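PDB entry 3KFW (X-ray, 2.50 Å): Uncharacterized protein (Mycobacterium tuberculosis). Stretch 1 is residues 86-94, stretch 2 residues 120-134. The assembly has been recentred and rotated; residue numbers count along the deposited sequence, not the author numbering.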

# COMPACT_ATOMS: atom_id res chain seq x y z
N GLY A 86 -21.52 0.25 -18.43
CA GLY A 86 -21.05 -0.68 -17.37
C GLY A 86 -19.57 -0.67 -17.11
O GLY A 86 -19.07 -1.40 -16.23
N ASN A 87 -18.85 0.15 -17.89
CA ASN A 87 -17.40 0.20 -17.84
C ASN A 87 -16.90 1.28 -16.91
O ASN A 87 -17.52 2.34 -16.81
CB ASN A 87 -16.82 0.39 -19.22
CG ASN A 87 -17.00 -0.81 -20.10
OD1 ASN A 87 -16.28 -1.80 -19.99
ND2 ASN A 87 -17.96 -0.74 -21.00
N TRP A 88 -15.76 1.00 -16.27
CA TRP A 88 -15.11 1.90 -15.37
C TRP A 88 -13.71 2.26 -15.89
O TRP A 88 -12.98 1.40 -16.39
CB TRP A 88 -14.96 1.22 -13.99
CG TRP A 88 -16.28 0.96 -13.33
CD1 TRP A 88 -17.21 -0.01 -13.68
CD2 TRP A 88 -16.83 1.65 -12.21
NE1 TRP A 88 -18.29 0.05 -12.85
CE2 TRP A 88 -18.10 1.05 -11.93
CE3 TRP A 88 -16.37 2.68 -11.40
CZ2 TRP A 88 -18.93 1.49 -10.89
CZ3 TRP A 88 -17.17 3.11 -10.35
CH2 TRP A 88 -18.47 2.52 -10.12
N HIS A 89 -13.34 3.52 -15.75
CA HIS A 89 -11.94 3.91 -15.89
C HIS A 89 -11.21 3.50 -14.64
O HIS A 89 -11.72 3.71 -13.54
CB HIS A 89 -11.81 5.42 -16.12
CG HIS A 89 -12.16 5.84 -17.51
ND1 HIS A 89 -12.64 7.10 -17.83
CD2 HIS A 89 -12.12 5.15 -18.68
CE1 HIS A 89 -12.84 7.17 -19.12
NE2 HIS A 89 -12.53 6.01 -19.67
N MSE A 90 -10.01 2.96 -14.79
CA MSE A 90 -9.21 2.53 -13.65
C MSE A 90 -7.78 3.01 -13.73
O MSE A 90 -7.06 2.78 -14.68
CB MSE A 90 -9.22 1.03 -13.53
CG MSE A 90 -8.97 0.55 -12.12
SE MSE A 90 -9.31 -1.37 -12.00
CE MSE A 90 -7.40 -1.69 -12.05
N LEU A 91 -7.35 3.68 -12.69
CA LEU A 91 -6.02 4.16 -12.67
C LEU A 91 -5.32 3.54 -11.46
O LEU A 91 -5.72 3.77 -10.35
CB LEU A 91 -6.02 5.69 -12.64
CG LEU A 91 -6.62 6.46 -13.82
CD1 LEU A 91 -6.69 7.98 -13.45
CD2 LEU A 91 -5.83 6.26 -15.08
N ILE A 92 -4.27 2.76 -11.72
CA ILE A 92 -3.44 2.07 -10.76
C ILE A 92 -2.13 2.85 -10.61
O ILE A 92 -1.41 3.00 -11.58
CB ILE A 92 -3.05 0.64 -11.31
CG1 ILE A 92 -4.27 -0.16 -11.72
CG2 ILE A 92 -2.23 -0.18 -10.27
CD1 ILE A 92 -5.24 -0.25 -10.62
N VAL A 93 -1.80 3.32 -9.43
CA VAL A 93 -0.54 4.04 -9.32
C VAL A 93 0.62 3.06 -9.21
O VAL A 93 0.57 2.15 -8.38
CB VAL A 93 -0.56 5.24 -8.31
CG1 VAL A 93 -1.91 5.41 -7.62
CG2 VAL A 93 0.65 5.21 -7.33
N THR A 94 1.62 3.21 -10.07
CA THR A 94 2.71 2.23 -10.17
C THR A 94 4.01 2.85 -9.77
O THR A 94 5.06 2.23 -9.86
CB THR A 94 2.84 1.62 -11.59
OG1 THR A 94 2.88 2.68 -12.56
CG2 THR A 94 1.66 0.65 -11.91
N GLU A 120 -5.70 1.92 -1.25
CA GLU A 120 -4.38 2.54 -1.57
C GLU A 120 -3.92 2.21 -3.02
O GLU A 120 -3.68 1.02 -3.37
CB GLU A 120 -3.30 2.14 -0.51
N GLY A 121 -3.88 3.25 -3.86
CA GLY A 121 -3.29 3.18 -5.20
C GLY A 121 -4.22 2.72 -6.34
O GLY A 121 -3.76 2.52 -7.48
N VAL A 122 -5.50 2.50 -6.03
CA VAL A 122 -6.49 2.09 -6.98
C VAL A 122 -7.64 3.12 -7.03
O VAL A 122 -8.46 3.21 -6.10
CB VAL A 122 -7.12 0.72 -6.57
CG1 VAL A 122 -7.98 0.22 -7.67
CG2 VAL A 122 -6.06 -0.32 -6.25
N TRP A 123 -7.71 3.89 -8.12
CA TRP A 123 -8.71 4.90 -8.28
C TRP A 123 -9.59 4.49 -9.44
O TRP A 123 -9.09 3.93 -10.41
CB TRP A 123 -8.05 6.24 -8.54
CG TRP A 123 -7.21 6.76 -7.44
CD1 TRP A 123 -5.89 6.44 -7.18
CD2 TRP A 123 -7.57 7.75 -6.48
NE1 TRP A 123 -5.43 7.17 -6.12
CE2 TRP A 123 -6.43 7.97 -5.66
CE3 TRP A 123 -8.75 8.46 -6.21
CZ2 TRP A 123 -6.43 8.84 -4.56
CZ3 TRP A 123 -8.76 9.35 -5.14
CH2 TRP A 123 -7.62 9.53 -4.32
N MSE A 124 -10.91 4.74 -9.35
CA MSE A 124 -11.85 4.31 -10.41
C MSE A 124 -12.95 5.28 -10.54
O MSE A 124 -13.18 6.07 -9.64
CB MSE A 124 -12.57 3.01 -10.07
CG MSE A 124 -11.70 1.86 -9.96
SE MSE A 124 -12.62 0.32 -9.21
CE MSE A 124 -13.60 -0.22 -10.81
N ARG A 125 -13.64 5.20 -11.66
CA ARG A 125 -14.89 5.92 -11.85
C ARG A 125 -15.55 5.36 -13.09
O ARG A 125 -14.89 4.69 -13.87
CB ARG A 125 -14.68 7.45 -11.96
CG ARG A 125 -14.01 7.89 -13.25
CD ARG A 125 -14.77 9.02 -13.90
NE ARG A 125 -15.48 9.78 -12.88
CZ ARG A 125 -16.80 9.87 -12.79
NH1 ARG A 125 -17.56 9.26 -13.66
NH2 ARG A 125 -17.33 10.57 -11.81
N PRO A 126 -16.87 5.58 -13.27
CA PRO A 126 -17.50 5.11 -14.52
C PRO A 126 -16.91 5.84 -15.73
O PRO A 126 -16.45 6.95 -15.58
CB PRO A 126 -18.96 5.47 -14.32
CG PRO A 126 -19.15 5.61 -12.85
CD PRO A 126 -17.86 6.07 -12.28
N ASP A 127 -16.92 5.25 -16.92
CA ASP A 127 -16.29 5.94 -18.03
C ASP A 127 -17.21 6.93 -18.74
O ASP A 127 -16.96 7.28 -19.90
CB ASP A 127 -15.66 4.96 -19.02
CG ASP A 127 -16.67 4.23 -19.84
OD1 ASP A 127 -17.86 4.33 -19.50
OD2 ASP A 127 -16.30 3.55 -20.84
N ASN A 128 -18.27 7.38 -18.05
CA ASN A 128 -19.23 8.37 -18.60
C ASN A 128 -18.66 9.81 -18.74
O ASN A 128 -19.16 10.58 -19.53
CB ASN A 128 -20.55 8.36 -17.80
CG ASN A 128 -20.38 8.81 -16.34
OD1 ASN A 128 -19.39 8.46 -15.69
ND2 ASN A 128 -21.32 9.61 -15.84
N LEU A 129 -17.64 10.15 -17.95
CA LEU A 129 -16.75 11.29 -18.21
C LEU A 129 -15.60 10.85 -19.11
O LEU A 129 -15.07 9.75 -18.93
CB LEU A 129 -16.13 11.82 -16.90
CG LEU A 129 -17.00 12.46 -15.82
CD1 LEU A 129 -16.12 13.02 -14.71
CD2 LEU A 129 -17.91 13.56 -16.44
N ASP A 130 -15.23 11.73 -20.06
CA ASP A 130 -14.09 11.58 -20.99
C ASP A 130 -12.71 11.81 -20.34
O ASP A 130 -12.10 12.90 -20.52
CB ASP A 130 -14.21 12.64 -22.11
CG ASP A 130 -14.94 12.15 -23.35
OD1 ASP A 130 -15.47 13.02 -24.08
OD2 ASP A 130 -14.98 10.92 -23.61
N LEU A 131 -12.19 10.82 -19.62
CA LEU A 131 -10.84 10.90 -19.03
C LEU A 131 -9.77 11.35 -20.03
O LEU A 131 -9.52 10.70 -21.05
CB LEU A 131 -10.41 9.55 -18.43
CG LEU A 131 -8.92 9.32 -18.12
CD1 LEU A 131 -8.52 9.82 -16.73
CD2 LEU A 131 -8.53 7.86 -18.33
N ASP A 132 -9.13 12.47 -19.74
CA ASP A 132 -7.90 12.73 -20.43
C ASP A 132 -6.84 12.79 -19.35
O ASP A 132 -6.98 13.53 -18.37
CB ASP A 132 -7.98 14.03 -21.22
CG ASP A 132 -7.15 13.97 -22.50
OD1 ASP A 132 -5.96 13.59 -22.41
OD2 ASP A 132 -7.68 14.30 -23.58
N LEU A 133 -5.79 12.00 -19.52
CA LEU A 133 -4.70 12.00 -18.55
C LEU A 133 -3.84 13.26 -18.67
O LEU A 133 -3.35 13.55 -19.74
CB LEU A 133 -3.87 10.72 -18.70
CG LEU A 133 -4.39 9.63 -17.77
CD1 LEU A 133 -3.96 8.20 -18.22
CD2 LEU A 133 -3.96 9.96 -16.33
N GLU A 134 -3.67 13.99 -17.56
CA GLU A 134 -3.09 15.35 -17.58
C GLU A 134 -1.58 15.43 -17.91
O GLU A 134 -0.78 16.00 -17.16
CB GLU A 134 -3.53 16.19 -16.34
CG GLU A 134 -2.87 15.85 -14.97
CD GLU A 134 -2.05 17.01 -14.36
OE1 GLU A 134 -0.98 17.38 -14.92
OE2 GLU A 134 -2.46 17.54 -13.30

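The two stretches pair as antiparallel strands: the axes of 88-93 and 122-126 lie 4.4 Å apart at closest approach, their N-to-C directions 165° apart. Together the stretches bury 941 Å², both sides summed.

Backbone hydrogen bonds set the register. The Leu91–Trp123 pair is the best formed, with Leu91 N to Trp123 O at 2.9 Å (172° at the hydrogen) and Trp123 N to Leu91 O at 3.0 Å (171°). Around His89 the geometry is less even: Arg125 N donates to His89 O at 3.1 Å and 153°, whereas the return bond, His89 N to Arg125 O, is short at 2.7 Å but bent to 130°, and so weak. The ladder extends past both ends of the second strand, through Val93 N to Gly121 O at 2.9 Å and Asp127 N to Asn87 O at 3.0 Å. At phi 87°, Gly121 adopts a conformation that favours glycine while still presenting its carbonyl to Val93.

Between these bonds, CA-H...O contacts form where the chains come close. Met124 CA lies 3.2 Å from His89 O, and Ile92 CA 3.3 Å from Gly121 O, with angles at the hydrogen of 137° and 145°.

Apolar packing divides between the two faces of the sheet. On one, the selenomethionines Met90 and Met124 meet CG to CG at 3.7 Å, and Ile92 CD1 reaches Val122 CG1 at 4.1 Å; all four residues are buried, and their apolar side chains suit a place with little access to water. On the other, Leu91 points from the sheet beside Trp123 and meets the loop that follows the second strand: its CD1 is 4.2 Å from Leu131 CD1, and its CD2 is 4.1 Å from Leu133 CD1. At the edge of the Trp123 ring, CD1 lies 4.1 Å from Val93 CG1.

Two aromatic rings of the first stretch, His89 and Trp88, also make contacts over their faces. His89, with 142 Å² covered, has its ring sandwiched: Asp127 CB sits over one face, 3.5 Å from the His89 ring centroid and 16° off the normal, and Leu131 CD2 over the opposite face, 4.2 Å from that centroid and 12° off. A flat imidazole fits this slot, and the CA-to-CB bonds of Asp127 and Leu131 both point toward the first stretch. Pro126 CG lies over a face of Trp88, 4.2 Å from the centroid of its six-membered ring and 16° off the normal, while Trp88 CZ3 approaches Pro126 CD to 3.6 Å. The broad indole thus covers the rigid pyrrolidine, although the two side chains diverge from their bridge.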